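Local coordinates for protein chemotaxis transducer (Pseudomonas aeruginosa, PDB 6GCV) that serves as a chemoreceptor for nitrate, which binds directly to its PilJ-type ligand-binding domain to guide the bacterium's chemotaxis, at residues Arg86-Gln91 / Leu123-Asn128; Ala90-Arg95 / Ser116-Glu121; Tyr58-Ala63 / Ala70-Ser75. All blocks are in the same frame, centred on the assembly; numbering follows the deposited sequence. Where two conformers were deposited one is given.

How the contacts relate
Contacts 1 and 2 lie about 8 Å apart, centre to centre, and join the same two antiparallel helices, 80-103 and 112-137, at successive levels of a four-helix bundle. Both pair a buried aliphatic residue, V89 or I92, with polar groups nearer the surface: a long salt bridge in contact 1, a short, fairly straight arginine-tyrosine hydrogen bond in contact 2. E125 CG of contact 1 packs on I92 CD1 of contact 2. Contact 3 lies farther from the chain's centre, where helix 48-67 meets its following loop, and is almost wholly polar, with stacked guanidinium groups, a serine and a water. Y58 connects it inward, touching V89 and L126 and stacking on W93.

Contact 1: residues Arg86-Gln91 / Leu123-Asn128; sequences RQKVAQ and LGELNN
K88 reaches toward E125 with CG anti to its backbone nitrogen (chi1 -175°) and every later bond extended, whereas E125 folds at chi2 (-62°), bringing its carboxylate back toward the lysine. The two side chains cross obliquely, and K88 NZ ends 3.6 Å from both E125 OE2 and E125 OE1, a long salt bridge shared between the oxygens. The methylene K88 CE comes just as near to E125 OE1. Deeper in, the packing is aliphatic. V89 CG1 meets L126 CD2 at 3.6 Å, the two side chains at about a right angle, while the other methyl, V89 CG2, lies 3.7 Å from the backbone oxygen E125 O. Helices 80-103 and 112-137 run antiparallel here, at 164° over these short segments, within the four-helix bundle of the PilJ-type domain. Y58 of helix 48-67 touches both V89 and L126, closing the inner side of the pair. E125 OE1 is also gripped by Q85 NE2, and receives a weak bond from N128 ND2, 3.3 Å away. The carboxylate is thus held mainly by amide donors, with K88 supplying a looser, probably largely electrostatic attraction at the exposed side.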
ATOM      1  N   ARG A  86      -5.268 -16.073  -6.076  1.00 22.13           N
ATOM      2  CA  ARG A  86      -5.757 -14.980  -6.943  1.00 21.65           C
ATOM      3  C   ARG A  86      -7.273 -15.035  -7.026  1.00 21.59           C
ATOM      4  O   ARG A  86      -7.920 -13.989  -7.014  1.00 21.47           O
ATOM      5  CB  ARG A  86      -5.165 -15.018  -8.357  1.00 21.98           C
ATOM      6  CG  ARG A  86      -3.690 -14.696  -8.411  1.00 22.87           C
ATOM      7  CD  ARG A  86      -3.218 -14.385  -9.844  1.00 23.97           C
ATOM      8  NE  ARG A  86      -3.380 -15.540 -10.744  1.00 24.77           N
ATOM      9  CZ  ARG A  86      -2.445 -16.432 -11.013  1.00 24.35           C
ATOM     10  NH1 ARG A  86      -1.224 -16.323 -10.502  1.00 24.85           N
ATOM     11  NH2 ARG A  86      -2.722 -17.469 -11.814  1.00 25.62           N
ATOM     12  N   GLN A  87      -7.858 -16.231  -7.108  1.00 21.65           N
ATOM     13  CA  GLN A  87      -9.316 -16.319  -7.170  0.56 22.81           C
ATOM     14  C   GLN A  87      -9.982 -15.926  -5.862  1.00 22.47           C
ATOM     15  O   GLN A  87     -11.000 -15.278  -5.867  1.00 23.78           O
ATOM     16  CB  GLN A  87      -9.816 -17.697  -7.628  0.56 25.30           C
ATOM     17  CG  GLN A  87     -11.354 -17.700  -7.762  0.56 28.56           C
ATOM     18  CD  GLN A  87     -11.909 -16.481  -8.536  0.56 31.60           C
ATOM     19  OE1 GLN A  87     -12.788 -15.697  -8.047  0.56 28.41           O
ATOM     20  NE2 GLN A  87     -11.357 -16.270  -9.736  0.56 31.94           N
ATOM     21  N   LYS A  88      -9.385 -16.290  -4.735  1.00 22.96           N
ATOM     22  CA  LYS A  88      -9.906 -15.891  -3.425  1.00 21.99           C
ATOM     23  C   LYS A  88      -9.879 -14.375  -3.298  1.00 21.08           C
ATOM     24  O   LYS A  88     -10.850 -13.774  -2.893  1.00 22.32           O
ATOM     25  CB  LYS A  88      -9.078 -16.541  -2.313  1.00 22.92           C
ATOM     26  CG  LYS A  88      -9.601 -16.292  -0.923  1.00 26.79           C
ATOM     27  CD  LYS A  88      -8.754 -16.978   0.135  1.00 29.11           C
ATOM     28  CE  LYS A  88      -9.286 -16.668   1.519  1.00 33.95           C
ATOM     29  NZ  LYS A  88      -8.571 -17.468   2.518  1.00 41.56           N
ATOM     30  N   VAL A  89      -8.764 -13.781  -3.696  1.00 19.28           N
ATOM     31  CA  VAL A  89      -8.624 -12.318  -3.708  1.00 19.13           C
ATOM     32  C   VAL A  89      -9.693 -11.684  -4.602  1.00 19.40           C
ATOM     33  O   VAL A  89     -10.329 -10.691  -4.232  1.00 19.97           O
ATOM     34  CB  VAL A  89      -7.209 -11.898  -4.146  1.00 18.73           C
ATOM     35  CG1 VAL A  89      -7.180 -10.411  -4.479  1.00 18.14           C
ATOM     36  CG2 VAL A  89      -6.214 -12.204  -3.042  1.00 20.10           C
ATOM     37  N   ALA A  90      -9.899 -12.260  -5.776  1.00 20.51           N
ATOM     38  CA  ALA A  90     -10.863 -11.699  -6.725  1.00 20.61           C
ATOM     39  C   ALA A  90     -12.276 -11.657  -6.171  1.00 21.69           C
ATOM     40  O   ALA A  90     -13.022 -10.680  -6.401  1.00 21.80           O
ATOM     41  CB  ALA A  90     -10.854 -12.448  -8.035  1.00 21.77           C
ATOM     42  N   GLN A  91     -12.673 -12.669  -5.419  1.00 22.61           N
ATOM     43  CA  GLN A  91     -14.030 -12.664  -4.859  0.61 23.95           C
ATOM     44  C   GLN A  91     -14.172 -11.571  -3.804  1.00 22.59           C
ATOM     45  O   GLN A  91     -15.195 -10.875  -3.767  1.00 22.65           O
ATOM     46  CB  GLN A  91     -14.408 -14.049  -4.346  0.61 27.60           C
ATOM     47  CG  GLN A  91     -14.568 -15.069  -5.517  0.61 31.38           C
ATOM     48  CD  GLN A  91     -15.549 -14.637  -6.658  0.61 37.14           C
ATOM     49  OE1 GLN A  91     -16.755 -14.507  -6.419  0.61 46.53           O
ATOM     50  NE2 GLN A  91     -15.033 -14.448  -7.908  0.61 36.69           N
ATOM     51  N   LEU A 123      -6.495  -6.563   2.269  1.00 16.20           N
ATOM     52  CA  LEU A 123      -5.059  -6.328   2.440  1.00 15.89           C
ATOM     53  C   LEU A 123      -4.343  -7.607   2.880  1.00 16.41           C
ATOM     54  O   LEU A 123      -3.294  -7.971   2.316  1.00 16.95           O
ATOM     55  CB  LEU A 123      -4.851  -5.185   3.446  1.00 15.84           C
ATOM     56  CG  LEU A 123      -3.416  -4.914   3.836  1.00 16.37           C
ATOM     57  CD1 LEU A 123      -2.553  -4.560   2.652  1.00 18.50           C
ATOM     58  CD2 LEU A 123      -3.372  -3.830   4.887  1.00 16.73           C
ATOM     59  N   GLY A 124      -4.938  -8.297   3.847  1.00 16.89           N
ATOM     60  CA  GLY A 124      -4.344  -9.546   4.344  1.00 18.66           C
ATOM     61  C   GLY A 124      -4.228 -10.599   3.265  1.00 19.51           C
ATOM     62  O   GLY A 124      -3.231 -11.312   3.185  1.00 19.12           O
ATOM     63  N   GLU A 125      -5.275 -10.730   2.459  1.00 18.33           N
ATOM     64  CA  GLU A 125      -5.254 -11.728   1.380  1.00 18.70           C
ATOM     65  C   GLU A 125      -4.308 -11.364   0.262  1.00 17.52           C
ATOM     66  O   GLU A 125      -3.702 -12.251  -0.342  1.00 18.95           O
ATOM     67  CB  GLU A 125      -6.646 -12.024   0.861  1.00 19.63           C
ATOM     68  CG  GLU A 125      -7.559 -12.574   1.962  1.00 21.73           C
ATOM     69  CD  GLU A 125      -7.108 -13.897   2.557  1.00 25.20           C
ATOM     70  OE1 GLU A 125      -6.330 -14.656   1.949  1.00 27.34           O
ATOM     71  OE2 GLU A 125      -7.572 -14.213   3.674  1.00 35.34           O
ATOM     72  N   LEU A 126      -4.138 -10.067   0.013  1.00 16.57           N
ATOM     73  CA  LEU A 126      -3.134  -9.638  -0.940  1.00 17.00           C
ATOM     74  C   LEU A 126      -1.737  -9.907  -0.424  1.00 18.02           C
ATOM     75  O   LEU A 126      -0.849 -10.284  -1.168  1.00 18.14           O
ATOM     76  CB  LEU A 126      -3.308  -8.152  -1.272  1.00 16.51           C
ATOM     77  CG  LEU A 126      -4.549  -7.817  -2.077  1.00 16.79           C
ATOM     78  CD1 LEU A 126      -4.848  -6.325  -2.040  1.00 16.26           C
ATOM     79  CD2 LEU A 126      -4.436  -8.343  -3.500  1.00 18.14           C
ATOM     80  N   ASN A 127      -1.524  -9.666   0.864  1.00 17.31           N
ATOM     81  CA  ASN A 127      -0.238  -9.999   1.449  1.00 19.51           C
ATOM     82  C   ASN A 127       0.013 -11.503   1.358  1.00 19.15           C
ATOM     83  O   ASN A 127       1.139 -11.937   1.085  1.00 20.52           O
ATOM     84  CB  ASN A 127      -0.191  -9.536   2.884  1.00 20.48           C
ATOM     85  CG  ASN A 127       1.193  -9.550   3.416  1.00 22.17           C
ATOM     86  OD1 ASN A 127       2.119  -9.012   2.800  1.00 23.35           O
ATOM     87  ND2 ASN A 127       1.346 -10.143   4.563  1.00 27.25           N
ATOM     88  N   ASN A 128      -1.026 -12.314   1.601  1.00 19.78           N
ATOM     89  CA  ASN A 128      -0.865 -13.756   1.467  1.00 20.34           C
ATOM     90  C   ASN A 128      -0.494 -14.152   0.025  1.00 21.14           C
ATOM     91  O   ASN A 128       0.299 -15.056  -0.201  1.00 22.41           O
ATOM     92  CB  ASN A 128      -2.119 -14.507   1.905  1.00 22.82           C
ATOM     93  CG  ASN A 128      -2.385 -14.394   3.398  1.00 26.78           C
ATOM     94  OD1 ASN A 128      -1.481 -14.070   4.181  1.00 29.71           O
ATOM     95  ND2 ASN A 128      -3.635 -14.659   3.812  1.00 31.20           N
TER

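Contact 2: residues Ala90-Arg95 / Ser116-Glu121; sequences AQIWGR and SQYSTE
Y118 reaches from helix 112-137 across to I92 and R95 on helix 80-103, bridging an antiparallel pair of the four-helix bundle; the short segments run at 152° to each other. The phenol does most of the touching. Its hydroxyl accepts a fairly straight hydrogen bond from R95 NE, with R95 NE to Y118 OH at 2.7 Å, an N-H...O angle of 161° and the oxygen near the guanidinium plane. Ring and guanidinium planes stand 77° apart, so the arginine meets the tyrosine through its NE edge rather than by stacking. I92 meets the ring in two ways: its methyl CG2 sits above the plane near the rim, 3.5 Å from Y118 CE2, while the backbone oxygen I92 O approaches Y118 CE2 at the edge, 3.3 Å away and in the plane. One turn along, the extended E121 carries its carboxylate over the far end of the isoleucine, where E121 OE2 is 3.8 Å from I92 CD1.

The next shell holds these groups in place. Y96 and M99 pack on Y118, while L122 and E125 cover I92. On the far side of helix 112-137, R36 of the second subunit hydrogen-bonds S116 OG and T120 OG1, so this helix also faces the dimer partner. R95 was modelled in two conformers, and its bond to the phenol belongs to the one described here. In that conformer its chain bends at chi3, and Q91 O of the preceding turn sits over the centre of the guanidinium, 3.3 Å above its plane.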
ATOM      1  N   ALA A  90      -9.899 -12.260  -5.776  1.00 20.51           N
ATOM      2  CA  ALA A  90     -10.863 -11.699  -6.725  1.00 20.61           C
ATOM      3  C   ALA A  90     -12.276 -11.657  -6.171  1.00 21.69           C
ATOM      4  O   ALA A  90     -13.022 -10.680  -6.401  1.00 21.80           O
ATOM      5  CB  ALA A  90     -10.854 -12.448  -8.035  1.00 21.77           C
ATOM      6  N   GLN A  91     -12.673 -12.669  -5.419  1.00 22.61           N
ATOM      7  CA  GLN A  91     -14.030 -12.664  -4.859  0.61 23.95           C
ATOM      8  C   GLN A  91     -14.172 -11.571  -3.804  1.00 22.59           C
ATOM      9  O   GLN A  91     -15.195 -10.875  -3.767  1.00 22.65           O
ATOM     10  CB  GLN A  91     -14.408 -14.049  -4.346  0.61 27.60           C
ATOM     11  CG  GLN A  91     -14.568 -15.069  -5.517  0.61 31.38           C
ATOM     12  CD  GLN A  91     -15.549 -14.637  -6.658  0.61 37.14           C
ATOM     13  OE1 GLN A  91     -16.755 -14.507  -6.419  0.61 46.53           O
ATOM     14  NE2 GLN A  91     -15.033 -14.448  -7.908  0.61 36.69           N
ATOM     15  N   ILE A  92     -13.154 -11.394  -2.965  1.00 19.85           N
ATOM     16  CA  ILE A  92     -13.177 -10.339  -1.944  1.00 19.27           C
ATOM     17  C   ILE A  92     -13.154  -8.981  -2.632  1.00 18.90           C
ATOM     18  O   ILE A  92     -13.920  -8.066  -2.299  1.00 18.61           O
ATOM     19  CB  ILE A  92     -11.983 -10.465  -0.980  1.00 21.34           C
ATOM     20  CG1 ILE A  92     -12.090 -11.786  -0.201  1.00 23.38           C
ATOM     21  CG2 ILE A  92     -11.864  -9.273  -0.027  1.00 21.76           C
ATOM     22  CD1 ILE A  92     -10.778 -12.181   0.420  1.00 24.57           C
ATOM     23  N   TRP A  93     -12.305  -8.844  -3.645  1.00 18.29           N
ATOM     24  CA  TRP A  93     -12.202  -7.605  -4.400  1.00 18.13           C
ATOM     25  C   TRP A  93     -13.547  -7.163  -4.973  1.00 18.29           C
ATOM     26  O   TRP A  93     -13.911  -5.995  -4.883  1.00 17.76           O
ATOM     27  CB  TRP A  93     -11.141  -7.752  -5.512  1.00 18.88           C
ATOM     28  CG  TRP A  93     -11.235  -6.682  -6.552  1.00 18.56           C
ATOM     29  CD1 TRP A  93     -11.584  -6.828  -7.834  1.00 21.50           C
ATOM     30  CD2 TRP A  93     -11.034  -5.301  -6.350  1.00 16.80           C
ATOM     31  NE1 TRP A  93     -11.594  -5.611  -8.467  1.00 21.39           N
ATOM     32  CE2 TRP A  93     -11.262  -4.652  -7.555  1.00 17.53           C
ATOM     33  CE3 TRP A  93     -10.629  -4.536  -5.256  1.00 19.03           C
ATOM     34  CZ2 TRP A  93     -11.133  -3.290  -7.692  1.00 16.92           C
ATOM     35  CZ3 TRP A  93     -10.516  -3.187  -5.414  1.00 21.04           C
ATOM     36  CH2 TRP A  93     -10.774  -2.580  -6.614  1.00 19.37           C
ATOM     37  N   GLY A  94     -14.308  -8.075  -5.570  1.00 19.70           N
ATOM     38  CA  GLY A  94     -15.604  -7.666  -6.115  1.00 20.36           C
ATOM     39  C   GLY A  94     -16.502  -7.016  -5.092  1.00 20.11           C
ATOM     40  O   GLY A  94     -17.162  -6.007  -5.362  1.00 21.47           O
ATOM     41  N   ARG A  95     -16.541  -7.575  -3.900  1.00 19.65           N
ATOM     42  CA  ARG A  95     -17.367  -7.017  -2.837  0.60 20.51           C
ATOM     43  C   ARG A  95     -16.800  -5.699  -2.330  1.00 19.19           C
ATOM     44  O   ARG A  95     -17.536  -4.757  -2.070  1.00 19.34           O
ATOM     45  CB  ARG A  95     -17.523  -8.034  -1.705  0.60 21.02           C
ATOM     46  CG  ARG A  95     -18.353  -9.255  -2.115  0.60 24.96           C
ATOM     47  CD  ARG A  95     -18.498 -10.277  -1.004  0.60 29.26           C
ATOM     48  NE  ARG A  95     -17.337 -11.157  -0.851  0.60 32.59           N
ATOM     49  CZ  ARG A  95     -17.151 -12.311  -1.502  0.60 37.00           C
ATOM     50  NH1 ARG A  95     -18.030 -12.729  -2.403  0.60 39.14           N
ATOM     51  NH2 ARG A  95     -16.064 -13.041  -1.272  0.60 39.19           N
ATOM     52  N   SER A 116     -14.061  -0.824   6.792  1.00 17.08           N
ATOM     53  CA  SER A 116     -12.702  -0.925   7.303  1.00 18.34           C
ATOM     54  C   SER A 116     -12.257  -2.371   7.496  1.00 18.39           C
ATOM     55  O   SER A 116     -11.142  -2.750   7.135  1.00 19.32           O
ATOM     56  CB  SER A 116     -12.603  -0.183   8.637  1.00 20.35           C
ATOM     57  OG  SER A 116     -11.314  -0.298   9.158  1.00 24.56           O
ATOM     58  N   GLN A 117     -13.144  -3.178   8.074  1.00 20.15           N
ATOM     59  CA  GLN A 117     -12.834  -4.594   8.257  0.51 21.97           C
ATOM     60  C   GLN A 117     -12.546  -5.251   6.911  1.00 21.15           C
ATOM     61  O   GLN A 117     -11.628  -6.074   6.778  1.00 21.82           O
ATOM     62  CB  GLN A 117     -13.989  -5.332   8.944  0.51 24.06           C
ATOM     63  CG  GLN A 117     -13.656  -6.768   9.366  0.51 27.78           C
ATOM     64  CD  GLN A 117     -13.733  -7.805   8.247  0.51 31.11           C
ATOM     65  OE1 GLN A 117     -14.402  -7.603   7.247  0.51 39.13           O
ATOM     66  NE2 GLN A 117     -13.061  -8.934   8.433  0.51 36.12           N
ATOM     67  N   TYR A 118     -13.336  -4.910   5.917  1.00 20.14           N
ATOM     68  CA  TYR A 118     -13.170  -5.511   4.625  1.00 19.08           C
ATOM     69  C   TYR A 118     -11.893  -5.044   3.916  1.00 17.48           C
ATOM     70  O   TYR A 118     -11.185  -5.845   3.278  1.00 18.16           O
ATOM     71  CB  TYR A 118     -14.419  -5.284   3.786  1.00 22.11           C
ATOM     72  CG  TYR A 118     -14.752  -6.501   2.984  1.00 26.56           C
ATOM     73  CD1 TYR A 118     -15.169  -7.686   3.583  1.00 29.94           C
ATOM     74  CD2 TYR A 118     -14.527  -6.501   1.642  1.00 27.72           C
ATOM     75  CE1 TYR A 118     -15.422  -8.819   2.828  1.00 33.93           C
ATOM     76  CE2 TYR A 118     -14.807  -7.610   0.871  1.00 28.07           C
ATOM     77  CZ  TYR A 118     -15.240  -8.767   1.459  1.00 30.70           C
ATOM     78  OH  TYR A 118     -15.462  -9.876   0.656  1.00 33.82           O
ATOM     79  N   SER A 119     -11.533  -3.784   4.129  1.00 14.88           N
ATOM     80  CA  SER A 119     -10.262  -3.279   3.611  1.00 15.43           C
ATOM     81  C   SER A 119      -9.081  -4.054   4.204  1.00 15.77           C
ATOM     82  O   SER A 119      -8.145  -4.446   3.490  1.00 16.88           O
ATOM     83  CB  SER A 119     -10.121  -1.785   3.926  1.00 14.65           C
ATOM     84  OG  SER A 119      -8.990  -1.221   3.256  1.00 15.80           O
ATOM     85  N   THR A 120      -9.148  -4.285   5.508  1.00 17.32           N
ATOM     86  CA  THR A 120      -8.104  -5.025   6.206  0.80 18.88           C
ATOM     87  C   THR A 120      -8.055  -6.481   5.749  1.00 18.17           C
ATOM     88  O   THR A 120      -6.973  -7.063   5.587  1.00 18.39           O
ATOM     89  CB  THR A 120      -8.315  -4.881   7.715  0.80 22.90           C
ATOM     90  OG1 THR A 120      -8.098  -3.499   8.038  0.80 27.44           O
ATOM     91  CG2 THR A 120      -7.394  -5.827   8.533  0.80 24.35           C
ATOM     92  N   GLU A 121      -9.223  -7.084   5.532  1.00 17.39           N
ATOM     93  CA  GLU A 121      -9.293  -8.439   5.046  1.00 18.65           C
ATOM     94  C   GLU A 121      -8.662  -8.572   3.678  1.00 17.73           C
ATOM     95  O   GLU A 121      -7.862  -9.485   3.424  1.00 17.82           O
ATOM     96  CB  GLU A 121     -10.751  -8.938   5.037  1.00 21.60           C
ATOM     97  CG  GLU A 121     -10.926 -10.335   4.466  1.00 25.26           C
ATOM     98  CD  GLU A 121     -12.360 -10.806   4.448  1.00 30.10           C
ATOM     99  OE1 GLU A 121     -13.203 -10.256   5.195  1.00 39.42           O
ATOM    100  OE2 GLU A 121     -12.632 -11.781   3.721  1.00 35.60           O
TER

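Contact 3: residues Tyr58-Ala63 / Ala70-Ser75; sequences YERSAA and AERNVS. With ACT (acetate ion), chain F.
The loop leaving helix 48-67 doubles back through a G1 beta bulge, where N73 and V74 both face N69, and lays R72 across R60 and S61 of that helix. R72 is extended from CG to NE, which carries its guanidinium flat onto that of R60. The two guanidinium groups stack with centres 3.9 Å apart and planes at 28°, R60 NH1 lying over the middle of the R72 group. At the edge of its own guanidinium, R72 NH1 donates to S61 OG at 3.0 Å, the N-H...O angle being 153° and the oxygen tilted slightly from the guanidinium plane. A water accepts from both sides of this junction, 2.8 Å from S61 OG and 3.0 Å from R72 NH2. Stacking of two cations is probably eased by D64, which forms a salt bridge with R72 NH1, and by Q57, which takes a hydrogen bond from R60 NH2. An acetate ion, probably from the crystallisation liquor, completes the arrangement at the arginine edges. Its methyl carbon CH3 rests 3.4 Å from R60 NH1, and R72 NE donates to acetate OXT at 2.8 Å in an almost straight bond of 169°.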
ATOM      1  N   TYR A  58      -5.297  -1.102 -10.009  1.00 14.36           N
ATOM      2  CA  TYR A  58      -5.461  -2.382  -9.338  1.00 14.17           C
ATOM      3  C   TYR A  58      -5.968  -3.445 -10.318  1.00 14.62           C
ATOM      4  O   TYR A  58      -5.468  -4.574 -10.374  1.00 15.50           O
ATOM      5  CB  TYR A  58      -6.400  -2.258  -8.125  1.00 14.44           C
ATOM      6  CG  TYR A  58      -6.704  -3.590  -7.476  1.00 14.63           C
ATOM      7  CD1 TYR A  58      -7.624  -4.449  -7.993  1.00 15.85           C
ATOM      8  CD2 TYR A  58      -5.971  -4.030  -6.396  1.00 15.04           C
ATOM      9  CE1 TYR A  58      -7.790  -5.721  -7.496  1.00 16.66           C
ATOM     10  CE2 TYR A  58      -6.185  -5.285  -5.835  1.00 16.25           C
ATOM     11  CZ  TYR A  58      -7.096  -6.131  -6.412  1.00 17.15           C
ATOM     12  OH  TYR A  58      -7.273  -7.406  -5.898  1.00 19.14           O
ATOM     13  N   GLU A  59      -6.979  -3.080 -11.107  1.00 14.24           N
ATOM     14  CA  GLU A  59      -7.595  -4.073 -12.001  1.00 15.45           C
ATOM     15  C   GLU A  59      -6.668  -4.415 -13.123  1.00 15.79           C
ATOM     16  O   GLU A  59      -6.668  -5.561 -13.592  1.00 16.82           O
ATOM     17  CB  GLU A  59      -8.930  -3.576 -12.499  1.00 16.47           C
ATOM     18  CG  GLU A  59      -9.986  -3.540 -11.403  1.00 18.69           C
ATOM     19  CD  GLU A  59     -11.403  -3.471 -11.861  1.00 25.16           C
ATOM     20  OE1 GLU A  59     -11.668  -3.443 -13.088  1.00 30.76           O
ATOM     21  OE2 GLU A  59     -12.281  -3.567 -11.000  1.00 31.33           O
ATOM     22  N   ARG A  60      -5.857  -3.471 -13.592  1.00 15.57           N
ATOM     23  CA  ARG A  60      -4.909  -3.739 -14.656  1.00 16.65           C
ATOM     24  C   ARG A  60      -3.884  -4.750 -14.149  1.00 16.32           C
ATOM     25  O   ARG A  60      -3.560  -5.742 -14.810  1.00 17.51           O
ATOM     26  CB  ARG A  60      -4.231  -2.417 -15.058  1.00 19.11           C
ATOM     27  CG  ARG A  60      -3.233  -2.504 -16.172  1.00 20.56           C
ATOM     28  CD  ARG A  60      -2.873  -1.125 -16.667  1.00 24.46           C
ATOM     29  NE  ARG A  60      -2.057  -0.345 -15.750  1.00 25.91           N
ATOM     30  CZ  ARG A  60      -0.711  -0.299 -15.784  1.00 26.65           C
ATOM     31  NH1 ARG A  60      -0.023  -1.045 -16.603  1.00 27.25           N
ATOM     32  NH2 ARG A  60      -0.023   0.490 -14.977  1.00 26.52           N
ATOM     33  N   SER A  61      -3.379  -4.498 -12.935  1.00 15.70           N
ATOM     34  CA  SER A  61      -2.423  -5.407 -12.346  1.00 16.20           C
ATOM     35  C   SER A  61      -3.021  -6.777 -12.091  1.00 16.45           C
ATOM     36  O   SER A  61      -2.347  -7.772 -12.319  1.00 17.72           O
ATOM     37  CB  SER A  61      -1.865  -4.822 -11.058  1.00 15.88           C
ATOM     38  OG  SER A  61      -1.023  -3.748 -11.372  1.00 17.49           O
ATOM     39  N   ALA A  62      -4.277  -6.839 -11.643  1.00 16.34           N
ATOM     40  CA  ALA A  62      -4.911  -8.126 -11.380  1.00 17.10           C
ATOM     41  C   ALA A  62      -4.975  -8.963 -12.667  1.00 17.69           C
ATOM     42  O   ALA A  62      -4.669 -10.149 -12.648  1.00 19.18           O
ATOM     43  CB  ALA A  62      -6.280  -7.956 -10.759  1.00 17.11           C
ATOM     44  N   ALA A  63      -5.336  -8.302 -13.771  1.00 17.54           N
ATOM     45  CA  ALA A  63      -5.418  -9.007 -15.044  1.00 18.05           C
ATOM     46  C   ALA A  63      -4.028  -9.426 -15.517  1.00 19.21           C
ATOM     47  O   ALA A  63      -3.855 -10.536 -16.048  1.00 19.68           O
ATOM     48  CB  ALA A  63      -6.109  -8.138 -16.084  1.00 18.81           C
ATOM     49  N   ALA A  70       3.687  -9.592 -21.138  1.00 26.80           N
ATOM     50  CA  ALA A  70       5.081  -9.617 -21.563  1.00 29.10           C
ATOM     51  C   ALA A  70       5.677  -8.220 -21.642  1.00 29.90           C
ATOM     52  O   ALA A  70       6.827  -8.006 -21.218  1.00 31.46           O
ATOM     53  CB  ALA A  70       5.205 -10.319 -22.904  1.00 32.71           C
ATOM     54  N   GLU A  71       4.895  -7.279 -22.173  0.53 30.27           N
ATOM     55  CA  GLU A  71       5.338  -5.897 -22.329  0.53 32.09           C
ATOM     56  C   GLU A  71       5.696  -5.287 -20.979  0.53 30.77           C
ATOM     57  O   GLU A  71       6.676  -4.554 -20.865  0.53 32.41           O
ATOM     58  CB  GLU A  71       4.240  -5.050 -23.013  0.53 35.84           C
ATOM     59  CG  GLU A  71       4.623  -3.593 -23.277  0.53 39.62           C
ATOM     60  CD  GLU A  71       4.353  -2.648 -22.106  0.53 44.44           C
ATOM     61  OE1 GLU A  71       3.540  -2.984 -21.217  0.53 48.83           O
ATOM     62  OE2 GLU A  71       4.957  -1.554 -22.079  0.53 46.09           O
ATOM     63  N   ARG A  72       4.898  -5.605 -19.959  1.00 26.03           N
ATOM     64  CA  ARG A  72       5.101  -5.077 -18.619  1.00 25.31           C
ATOM     65  C   ARG A  72       6.071  -5.916 -17.778  1.00 24.45           C
ATOM     66  O   ARG A  72       6.434  -5.537 -16.668  1.00 25.46           O
ATOM     67  CB  ARG A  72       3.759  -4.991 -17.906  1.00 23.69           C
ATOM     68  CG  ARG A  72       3.761  -4.076 -16.708  1.00 23.45           C
ATOM     69  CD  ARG A  72       2.399  -4.053 -16.026  1.00 22.10           C
ATOM     70  NE  ARG A  72       2.394  -3.076 -14.949  1.00 22.15           N
ATOM     71  CZ  ARG A  72       1.438  -2.956 -14.030  1.00 21.15           C
ATOM     72  NH1 ARG A  72       0.410  -3.786 -14.016  1.00 21.11           N
ATOM     73  NH2 ARG A  72       1.548  -2.055 -13.076  1.00 21.95           N
ATOM     74  N   ASN A  73       6.491  -7.054 -18.314  1.00 24.70           N
ATOM     75  CA  ASN A  73       7.398  -7.965 -17.619  1.00 26.15           C
ATOM     76  C   ASN A  73       6.764  -8.534 -16.354  1.00 23.47           C
ATOM     77  O   ASN A  73       7.425  -8.606 -15.289  1.00 24.41           O
ATOM     78  CB  ASN A  73       8.750  -7.306 -17.330  1.00 28.13           C
ATOM     79  CG  ASN A  73       9.840  -8.296 -17.024  1.00 32.86           C
ATOM     80  OD1 ASN A  73      10.836  -7.939 -16.393  1.00 41.27           O
ATOM     81  ND2 ASN A  73       9.656  -9.552 -17.431  1.00 33.24           N
ATOM     82  N   VAL A  74       5.492  -8.888 -16.463  1.00 21.58           N
ATOM     83  CA  VAL A  74       4.786  -9.579 -15.399  1.00 20.93           C
ATOM     84  C   VAL A  74       4.553 -11.006 -15.846  1.00 21.04           C
ATOM     85  O   VAL A  74       3.896 -11.255 -16.862  1.00 24.81           O
ATOM     86  CB  VAL A  74       3.443  -8.900 -15.051  1.00 21.44           C
ATOM     87  CG1 VAL A  74       2.644  -9.714 -14.049  1.00 21.76           C
ATOM     88  CG2 VAL A  74       3.672  -7.493 -14.508  1.00 21.77           C
ATOM     89  N   SER A  75       5.092 -11.940 -15.082  1.00 24.05           N
ATOM     90  CA  SER A  75       4.966 -13.380 -15.342  1.00 28.90           C
ATOM     91  C   SER A  75       3.610 -13.922 -14.867  1.00 27.27           C
ATOM     92  O   SER A  75       3.155 -13.560 -13.791  1.00 26.42           O
ATOM     93  CB  SER A  75       6.090 -14.130 -14.571  1.00 30.24           C
ATOM     94  OG  SER A  75       7.393 -13.552 -14.775  1.00 38.28           O
TER
HETATM   95  C   ACT F 202       3.796  -0.025 -15.365  1.00 49.04           C
HETATM   96  O   ACT F 202       3.690   0.984 -14.631  1.00 59.14           O
HETATM   97  OXT ACT F 202       4.391  -1.065 -14.987  1.00 44.39           O
HETATM   98  CH3 ACT F 202       3.168   0.008 -16.735  1.00 47.75           C
HETATM   99  O   HOH W   1      -0.945  -0.984 -11.845  1.00 22.30           O